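Local coordinates for protein L-serine ammonia-lyase (Rhizomucor miehei CAU432, PDB 5C3U) that belongs to the pyridoxal-phosphate dependent enzymes and carries pyridoxal-5'-phosphate covalently bound to a lysine, at residues 50-56 and 80-85. Sequence-based numbering, arbitrary orientation.
With PLP (pyridoxal-5'-phosphate), chain B.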
loop_
_atom_site.group_PDB
_atom_site.type_symbol
_atom_site.label_atom_id
_atom_site.label_comp_id
_atom_site.label_asym_id
_atom_site.label_seq_id
_atom_site.Cartn_x
_atom_site.Cartn_y
_atom_site.Cartn_z
ATOM N N SER A 50 -7.337 -2.995 3.389
ATOM C CA SER A 50 -6.145 -2.211 3.013
ATOM C C SER A 50 -6.446 -0.976 2.203
ATOM O O SER A 50 -7.571 -0.790 1.715
ATOM C CB SER A 50 -5.154 -3.101 2.263
ATOM O OG SER A 50 -5.456 -3.118 0.875
ATOM N N VAL A 51 -5.412 -0.144 2.031
ATOM C CA VAL A 51 -5.454 1.067 1.201
ATOM C C VAL A 51 -5.862 0.787 -0.270
ATOM O O VAL A 51 -6.356 1.688 -0.939
ATOM C CB VAL A 51 -4.081 1.822 1.246
ATOM C CG1 VAL A 51 -2.986 1.056 0.488
ATOM C CG2 VAL A 51 -4.214 3.256 0.751
ATOM N N LYS A 52 -5.672 -0.452 -0.745
ATOM C CA LYS A 52 -6.046 -0.817 -2.115
ATOM C C LYS A 52 -7.479 -0.473 -2.428
ATOM O O LYS A 52 -7.812 -0.169 -3.581
ATOM C CB LYS A 52 -5.780 -2.302 -2.445
ATOM C CG LYS A 52 -4.301 -2.689 -2.448
ATOM C CD LYS A 52 -3.617 -1.945 -3.601
ATOM C CE LYS A 52 -2.285 -2.572 -3.950
ATOM N NZ LYS A 52 -1.453 -2.717 -2.724
ATOM N N MET A 53 -8.346 -0.511 -1.412
ATOM C CA MET A 53 -9.736 -0.121 -1.617
ATOM C C MET A 53 -9.885 1.267 -2.285
ATOM O O MET A 53 -10.809 1.472 -3.085
ATOM C CB MET A 53 -10.479 -0.190 -0.284
ATOM C CG MET A 53 -11.927 -0.631 -0.332
ATOM S SD MET A 53 -12.286 -2.102 -1.320
ATOM C CE MET A 53 -12.982 -1.097 -2.557
ATOM N N ARG A 54 -8.972 2.207 -2.011
ATOM C CA ARG A 54 -9.055 3.540 -2.641
ATOM C C ARG A 54 -8.737 3.453 -4.134
ATOM O O ARG A 54 -9.584 3.790 -4.982
ATOM C CB ARG A 54 -8.103 4.555 -1.978
ATOM C CG ARG A 54 -8.427 4.839 -0.517
ATOM C CD ARG A 54 -7.483 5.880 0.057
ATOM N NE ARG A 54 -7.743 6.073 1.478
ATOM C CZ ARG A 54 -8.574 6.983 1.977
ATOM N NH1 ARG A 54 -8.727 7.049 3.295
ATOM N NH2 ARG A 54 -9.239 7.829 1.178
ATOM N N GLY A 55 -7.503 3.047 -4.454
ATOM C CA GLY A 55 -7.058 2.976 -5.849
ATOM C C GLY A 55 -7.850 1.978 -6.660
ATOM O O GLY A 55 -8.349 2.294 -7.760
ATOM N N ILE A 56 -7.960 0.752 -6.125
ATOM C CA ILE A 56 -8.602 -0.346 -6.855
ATOM C C ILE A 56 -10.103 -0.103 -6.964
ATOM O O ILE A 56 -10.694 -0.348 -8.022
ATOM C CB ILE A 56 -8.258 -1.730 -6.256
ATOM C CG1 ILE A 56 -6.735 -1.918 -6.205
ATOM C CG2 ILE A 56 -8.969 -2.862 -7.005
ATOM C CD1 ILE A 56 -6.045 -1.792 -7.551
ATOM N N ASN A 80 -3.473 -7.898 -1.488
ATOM C CA ASN A 80 -4.479 -6.889 -1.176
ATOM C C ASN A 80 -5.221 -6.409 -2.398
ATOM O O ASN A 80 -6.376 -5.984 -2.287
ATOM C CB ASN A 80 -3.870 -5.776 -0.365
ATOM C CG ASN A 80 -3.256 -6.321 0.908
ATOM O OD1 ASN A 80 -3.948 -7.030 1.669
ATOM N ND2 ASN A 80 -1.971 -6.066 1.127
ATOM N N THR A 81 -4.563 -6.484 -3.552
ATOM C CA THR A 81 -5.239 -6.150 -4.803
ATOM C C THR A 81 -6.359 -7.149 -5.079
ATOM O O THR A 81 -7.491 -6.738 -5.355
ATOM C CB THR A 81 -4.258 -6.095 -5.970
ATOM O OG1 THR A 81 -3.143 -5.306 -5.548
ATOM C CG2 THR A 81 -4.924 -5.434 -7.203
ATOM N N VAL A 82 -6.071 -8.448 -4.957
ATOM C CA VAL A 82 -7.096 -9.438 -5.289
ATOM C C VAL A 82 -8.243 -9.328 -4.312
ATOM O O VAL A 82 -9.389 -9.456 -4.712
ATOM C CB VAL A 82 -6.595 -10.904 -5.452
ATOM C CG1 VAL A 82 -5.561 -10.970 -6.584
ATOM C CG2 VAL A 82 -6.046 -11.509 -4.148
ATOM N N LEU A 83 -7.946 -9.027 -3.049
ATOM C CA LEU A 83 -9.044 -8.883 -2.065
ATOM C C LEU A 83 -9.958 -7.685 -2.397
ATOM O O LEU A 83 -11.188 -7.760 -2.233
ATOM C CB LEU A 83 -8.484 -8.781 -0.643
ATOM C CG LEU A 83 -7.934 -10.116 -0.136
ATOM C CD1 LEU A 83 -7.019 -9.882 1.066
ATOM C CD2 LEU A 83 -9.105 -11.011 0.263
ATOM N N ALA A 84 -9.351 -6.576 -2.831
ATOM C CA ALA A 84 -10.078 -5.370 -3.184
ATOM C C ALA A 84 -10.921 -5.629 -4.424
ATOM O O ALA A 84 -12.091 -5.238 -4.467
ATOM C CB ALA A 84 -9.122 -4.198 -3.432
ATOM N N VAL A 85 -10.345 -6.312 -5.406
ATOM C CA VAL A 85 -11.081 -6.632 -6.644
ATOM C C VAL A 85 -12.284 -7.532 -6.293
ATOM O O VAL A 85 -13.407 -7.294 -6.768
ATOM C CB VAL A 85 -10.170 -7.289 -7.684
ATOM C CG1 VAL A 85 -10.971 -7.826 -8.876
ATOM C CG2 VAL A 85 -9.149 -6.258 -8.177
HETATM N N1 PLP B . 1.096 -1.457 1.650
HETATM C C2 PLP B . 0.097 -2.328 1.423
HETATM C C2A PLP B . -0.471 -3.196 2.521
HETATM C C3 PLP B . -0.447 -2.448 0.069
HETATM O O3 PLP B . -1.468 -3.323 -0.192
HETATM C C4 PLP B . 0.131 -1.566 -0.968
HETATM C C4A PLP B . -0.399 -1.619 -2.339
HETATM C C5 PLP B . 1.235 -0.640 -0.606
HETATM C C6 PLP B . 1.656 -0.641 0.728
HETATM C C5A PLP B . 1.890 0.294 -1.626
HETATM O O4P PLP B . 1.677 -0.236 -2.928
HETATM P P PLP B . 2.005 0.457 -4.355
HETATM O O1P PLP B . 0.836 1.293 -4.745
HETATM O O2P PLP B . 3.333 1.226 -4.244
HETATM O O3P PLP B . 2.162 -0.782 -5.164
HETATM O O HOH W 1 -7.226 -4.982 0.112
#
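Lys52 and Asn80 both hold CG anti to their own carbonyl carbon. In Lys52 (chi1 -66°) this sends the chain toward the cofactor; in Asn80 (chi1 -58°) it places the amide beside cofactor O3. The two side chains cross at about a right angle, with Lys52 CG 3.7 Å from Asn80 CB. The lysine chain bends at chi2 and at chi4. Its CE passes Thr81 OG1 at 3.3 Å, a mere contact, since OG1 is hydrogen-bonded to Ser77 O. Lys52 NZ is joined covalently to C4A of pyridoxal-5'-phosphate, the linkage characteristic of PLP-dependent enzymes. Asn80 ND2 donates to O3 of the cofactor at 3.1 Å; NZ makes only a weak bond to the same oxygen. Glu279 also takes a bond from Asn80 ND2, and Ser315 N donates to OD1, which holds the amide in its rotation. Ser50 OG caps the turn into the helix by accepting from Lys52 N at 3.1 Å. The same hydroxyl packs on Asn80 CB. A water bridges Ser50 OG and the carbonyl of Asn80, donating to Asn80 O at 2.7 Å.

Beyond the polar end the contact is apolar. Ile56 CG2 sits 3.8 Å from Ala84 CB and also meets Val85 CG2, while its CD1 reaches Thr81 CG2. Met53 SD comes to 4.3 Å from Ala84 CB.

The short helical segments cross at -66°, with their axes 9.1 Å apart. Ile56 also touches Ile152 of helix 150-166. Away from helix 52-67, Val82 packs on parallel strands 72-75 and 95-100; Val85 touches both too.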